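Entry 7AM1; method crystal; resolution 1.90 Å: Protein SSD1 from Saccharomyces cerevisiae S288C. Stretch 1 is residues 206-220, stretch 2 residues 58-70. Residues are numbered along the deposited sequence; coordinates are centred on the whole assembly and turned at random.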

# COMPACT_ATOMS: atom_id res chain seq x y z
N ALA A 206 27.04 7.57 -0.09
CA ALA A 206 26.54 8.60 -0.99
C ALA A 206 27.20 8.40 -2.35
O ALA A 206 28.36 8.00 -2.43
CB ALA A 206 26.82 10.01 -0.45
N GLY A 207 26.45 8.68 -3.41
CA GLY A 207 26.97 8.44 -4.74
C GLY A 207 26.26 9.27 -5.79
O GLY A 207 25.52 10.21 -5.48
N HIS A 208 26.54 8.92 -7.05
CA HIS A 208 25.88 9.55 -8.18
C HIS A 208 25.63 8.50 -9.25
O HIS A 208 26.34 7.50 -9.34
CB HIS A 208 26.70 10.72 -8.75
CG HIS A 208 27.99 10.32 -9.40
ND1 HIS A 208 28.36 10.74 -10.66
CD2 HIS A 208 29.01 9.54 -8.95
CE1 HIS A 208 29.54 10.23 -10.96
NE2 HIS A 208 29.96 9.50 -9.94
N VAL A 209 24.60 8.74 -10.05
CA VAL A 209 24.14 7.78 -11.05
C VAL A 209 25.01 7.92 -12.29
O VAL A 209 25.13 9.02 -12.85
CB VAL A 209 22.66 7.99 -11.37
CG1 VAL A 209 22.23 7.14 -12.55
CG2 VAL A 209 21.80 7.69 -10.14
N VAL A 210 25.63 6.82 -12.72
CA VAL A 210 26.47 6.84 -13.91
C VAL A 210 25.84 6.12 -15.09
O VAL A 210 26.38 6.20 -16.21
CB VAL A 210 27.87 6.24 -13.62
CG1 VAL A 210 28.56 7.04 -12.53
CG2 VAL A 210 27.77 4.76 -13.24
N ALA A 211 24.73 5.42 -14.89
CA ALA A 211 24.05 4.75 -15.99
C ALA A 211 22.69 4.27 -15.50
O ALA A 211 22.51 3.99 -14.31
CB ALA A 211 24.87 3.58 -16.53
N VAL A 212 21.74 4.18 -16.42
CA VAL A 212 20.46 3.53 -16.17
C VAL A 212 20.56 2.12 -16.72
O VAL A 212 20.77 1.93 -17.93
CB VAL A 212 19.29 4.29 -16.81
CG1 VAL A 212 17.99 3.51 -16.60
CG2 VAL A 212 19.18 5.70 -16.22
N LEU A 213 20.43 1.13 -15.84
CA LEU A 213 20.58 -0.26 -16.27
C LEU A 213 19.27 -0.84 -16.78
O LEU A 213 19.28 -1.62 -17.75
CB LEU A 213 21.12 -1.10 -15.11
CG LEU A 213 22.44 -0.61 -14.51
CD1 LEU A 213 22.85 -1.46 -13.31
CD2 LEU A 213 23.55 -0.59 -15.56
N ASP A 214 18.14 -0.48 -16.17
CA ASP A 214 16.86 -1.01 -16.63
C ASP A 214 15.74 -0.07 -16.22
O ASP A 214 15.81 0.60 -15.19
CB ASP A 214 16.62 -2.42 -16.07
CG ASP A 214 15.69 -3.25 -16.94
OD1 ASP A 214 15.28 -2.77 -18.02
OD2 ASP A 214 15.38 -4.39 -16.55
N ARG A 215 14.71 -0.03 -17.06
CA ARG A 215 13.51 0.77 -16.81
C ARG A 215 12.34 0.05 -17.46
O ARG A 215 12.43 -0.35 -18.62
CB ARG A 215 13.66 2.18 -17.38
CG ARG A 215 12.39 3.01 -17.35
CD ARG A 215 12.65 4.42 -17.92
NE ARG A 215 13.70 5.13 -17.21
CZ ARG A 215 14.35 6.19 -17.69
NH1 ARG A 215 14.06 6.66 -18.90
NH2 ARG A 215 15.30 6.77 -16.97
N ILE A 216 11.26 -0.14 -16.71
CA ILE A 216 10.05 -0.70 -17.31
C ILE A 216 9.62 0.27 -18.40
O ILE A 216 9.38 1.45 -18.10
CB ILE A 216 8.94 -0.92 -16.27
CG1 ILE A 216 9.44 -1.80 -15.12
CG2 ILE A 216 7.72 -1.53 -16.93
CD1 ILE A 216 9.71 -3.24 -15.49
N PRO A 217 9.50 -0.15 -19.65
CA PRO A 217 9.17 0.81 -20.71
C PRO A 217 7.68 1.12 -20.75
O PRO A 217 6.85 0.42 -20.18
CB PRO A 217 9.62 0.10 -21.99
CG PRO A 217 9.44 -1.35 -21.68
CD PRO A 217 9.71 -1.51 -20.19
N GLY A 218 7.35 2.21 -21.44
CA GLY A 218 5.96 2.58 -21.64
C GLY A 218 5.21 2.99 -20.39
O GLY A 218 3.99 2.84 -20.33
N GLN A 219 5.90 3.55 -19.40
CA GLN A 219 5.22 4.02 -18.20
C GLN A 219 4.37 5.24 -18.54
O GLN A 219 4.72 6.05 -19.40
CB GLN A 219 6.24 4.37 -17.11
CG GLN A 219 7.00 3.18 -16.55
CD GLN A 219 7.99 3.57 -15.47
OE1 GLN A 219 7.64 4.28 -14.52
NE2 GLN A 219 9.22 3.10 -15.60
N LEU A 220 3.22 5.34 -17.87
CA LEU A 220 2.28 6.42 -18.09
C LEU A 220 2.15 7.27 -16.84
O LEU A 220 2.35 6.78 -15.72
CB LEU A 220 0.89 5.89 -18.48
CG LEU A 220 0.85 4.95 -19.69
CD1 LEU A 220 -0.53 4.31 -19.83
CD2 LEU A 220 1.24 5.70 -20.95
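Stretch 2 (58-70) KDRNRALEGDLVA

Stretch 2 lies along stretch 1 as an antiparallel strand pairing interrupted by a beta bulge, extended at one end by a helix terminus and at the other by a salt bridge and bridging waters. The two strands, 206-214 and 68-70, run in nearly opposite directions: their N-to-C directions differ by 148°, and the axes approach to 4.4 Å.

The pairing is carried by the backbone. Ala70 N donates to Ala211 O at 3.0 Å, and Val210 N donates to Ala70 O at 2.8 Å, so Ala70 is held through both its amide and its carbonyl. Val212 faces Val69 as a non-hydrogen-bonded pair, their CA atoms 4.5 Å apart. Beyond it the register shifts by one residue. Leu68 O accepts from both Leu213 N (2.7 Å) and Asp214 N (3.2 Å), and Leu68 N returns a bond to Asp214 O at 2.9 Å. Two residues of stretch 1 thus share one carbonyl, the mark of a bulge; the phi/psi of Leu213, -87/-37, departs from the extended values of its neighbours.

Small and branched apolar side chains suit this packing. Ala70 and Ala211 lie on the same sheet face, CB to CB 4.3 Å, and the small methyl of Ala70 also leaves room for Leu213 CD2, which comes to 4.0 Å from Ala70 CB. Leu213 CB meets Leu68 CD2 at 3.8 Å. On the face shared by Val212 and Val69, Val212 CG2 lies 4.5 Å from Val69 CG1, and it also reaches Ala63 CB at 4.3 Å. Val209, buried and pointing toward stretch 2, sets CG1 3.9 Å from Val69 CB.

At the other end of strand 206-214, residues 58-60 form the close of a weakly bonded helix. Val209 N donates to Asp59 O at 2.7 Å, almost linearly. Asn61, first to leave helical angles, has positive phi, a conformation asparagine tolerates better than most residues; its ND2 donates to Val209 O at 3.2 Å, while its OD1 accepts from Arg62 NE at 3.0 Å. A type I' turn from Arg60 to Ala63 then leads the chain away from the helix. Water 1 donates both to Asp59 OD2 (3.0 Å) and to Gly207 O (2.6 Å).

A type II turn from Leu64 to Asp67 brings the chain into strand 68-70. Gly66 has positive phi, and at its backbone angles a CB would jam against the preceding carbonyl. Asp67 is the polar anchor: Arg215 NE donates to Asp67 OD1 at 2.8 Å and Arg215 NH2 to Asp67 OD2 at 2.6 Å, a two-pronged salt bridge matching planar guanidinium to carboxylate. Leu64 N also donates to Asp67 OD2, at 2.8 Å, tying the turn to the same carboxylate, and Leu64 CD1 covers one guanidinium face, 3.6 Å from Arg215 CZ. Farther along, water 4 donates to Glu65 O (2.6 Å) and Gln219 OE1 (2.8 Å), so the amide side chain meets the turn through solvent.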

# COMPACT_ATOMS: atom_id res chain seq x y z
N LYS A 58 21.83 16.82 -10.29
CA LYS A 58 22.99 16.45 -11.09
C LYS A 58 23.40 15.01 -10.83
O LYS A 58 23.59 14.23 -11.77
CB LYS A 58 24.16 17.39 -10.78
CG LYS A 58 25.45 17.03 -11.53
CD LYS A 58 26.61 17.96 -11.16
N ASP A 59 23.54 14.63 -9.56
CA ASP A 59 23.98 13.28 -9.22
C ASP A 59 22.94 12.22 -9.54
O ASP A 59 23.29 11.06 -9.73
CB ASP A 59 24.38 13.22 -7.75
CG ASP A 59 25.66 13.98 -7.46
OD1 ASP A 59 26.36 14.37 -8.42
OD2 ASP A 59 25.98 14.21 -6.27
N ARG A 60 21.66 12.60 -9.59
CA ARG A 60 20.63 11.66 -10.02
C ARG A 60 20.72 11.40 -11.52
O ARG A 60 20.27 10.35 -11.99
CB ARG A 60 19.24 12.20 -9.69
CG ARG A 60 18.14 11.16 -9.82
CD ARG A 60 16.78 11.76 -9.57
NE ARG A 60 16.75 12.48 -8.31
CZ ARG A 60 15.68 13.11 -7.84
NH1 ARG A 60 14.55 13.11 -8.53
NH2 ARG A 60 15.75 13.75 -6.67
N ASN A 61 21.28 12.35 -12.26
CA ASN A 61 21.61 12.19 -13.68
C ASN A 61 20.44 11.64 -14.49
O ASN A 61 20.57 10.68 -15.25
CB ASN A 61 22.84 11.30 -13.85
CG ASN A 61 23.51 11.51 -15.18
OD1 ASN A 61 23.13 12.40 -15.95
ND2 ASN A 61 24.53 10.71 -15.47
N ARG A 62 19.28 12.28 -14.34
CA ARG A 62 18.12 12.06 -15.20
C ARG A 62 17.46 10.71 -14.99
O ARG A 62 16.56 10.35 -15.76
CB ARG A 62 18.52 12.23 -16.68
CG ARG A 62 19.19 13.58 -16.96
CD ARG A 62 19.98 13.59 -18.26
NE ARG A 62 21.18 12.76 -18.17
CZ ARG A 62 21.56 11.88 -19.10
NH1 ARG A 62 20.86 11.72 -20.21
NH2 ARG A 62 22.67 11.18 -18.91
N ALA A 63 17.87 9.95 -13.98
CA ALA A 63 17.19 8.69 -13.68
C ALA A 63 15.79 8.97 -13.15
O ALA A 63 15.51 10.03 -12.59
CB ALA A 63 17.99 7.88 -12.66
N LEU A 64 14.90 8.00 -13.36
CA LEU A 64 13.52 8.13 -12.92
C LEU A 64 13.23 7.16 -11.78
O LEU A 64 13.92 6.16 -11.59
CB LEU A 64 12.54 7.87 -14.07
CG LEU A 64 12.62 8.80 -15.28
CD1 LEU A 64 11.70 8.30 -16.39
CD2 LEU A 64 12.28 10.24 -14.92
N GLU A 65 12.18 7.48 -11.03
CA GLU A 65 11.67 6.59 -9.99
C GLU A 65 11.53 5.17 -10.52
O GLU A 65 10.99 4.94 -11.61
CB GLU A 65 10.31 7.10 -9.49
CG GLU A 65 9.59 6.16 -8.53
CD GLU A 65 10.16 6.21 -7.13
OE1 GLU A 65 9.84 5.31 -6.33
OE2 GLU A 65 10.95 7.13 -6.84
N GLY A 66 12.05 4.21 -9.76
CA GLY A 66 11.95 2.80 -10.10
C GLY A 66 13.04 2.28 -11.00
O GLY A 66 13.16 1.06 -11.18
N ASP A 67 13.84 3.17 -11.60
CA ASP A 67 14.95 2.74 -12.44
C ASP A 67 15.92 1.87 -11.65
O ASP A 67 16.19 2.11 -10.47
CB ASP A 67 15.71 3.95 -12.99
CG ASP A 67 15.01 4.63 -14.15
OD1 ASP A 67 13.94 4.14 -14.59
OD2 ASP A 67 15.54 5.65 -14.64
N LEU A 68 16.44 0.84 -12.32
CA LEU A 68 17.67 0.19 -11.89
C LEU A 68 18.84 1.01 -12.40
O LEU A 68 18.97 1.22 -13.61
CB LEU A 68 17.73 -1.24 -12.42
CG LEU A 68 18.98 -2.04 -12.03
CD1 LEU A 68 18.98 -2.33 -10.53
CD2 LEU A 68 19.05 -3.33 -12.83
N VAL A 69 19.68 1.50 -11.49
CA VAL A 69 20.77 2.39 -11.84
C VAL A 69 22.09 1.82 -11.34
O VAL A 69 22.14 1.06 -10.38
CB VAL A 69 20.56 3.81 -11.26
CG1 VAL A 69 19.37 4.48 -11.93
CG2 VAL A 69 20.36 3.75 -9.75
N ALA A 70 23.16 2.19 -12.04
CA ALA A 70 24.53 1.98 -11.57
C ALA A 70 25.01 3.27 -10.93
O ALA A 70 24.94 4.34 -11.54
CB ALA A 70 25.44 1.59 -12.73
O HOH W 1 25.22 12.38 -4.01
O HOH W 2 15.40 9.55 -18.45
O HOH W 3 11.55 3.76 -13.76
O HOH W 4 9.06 6.09 -12.88
O HOH W 5 11.43 0.87 -13.74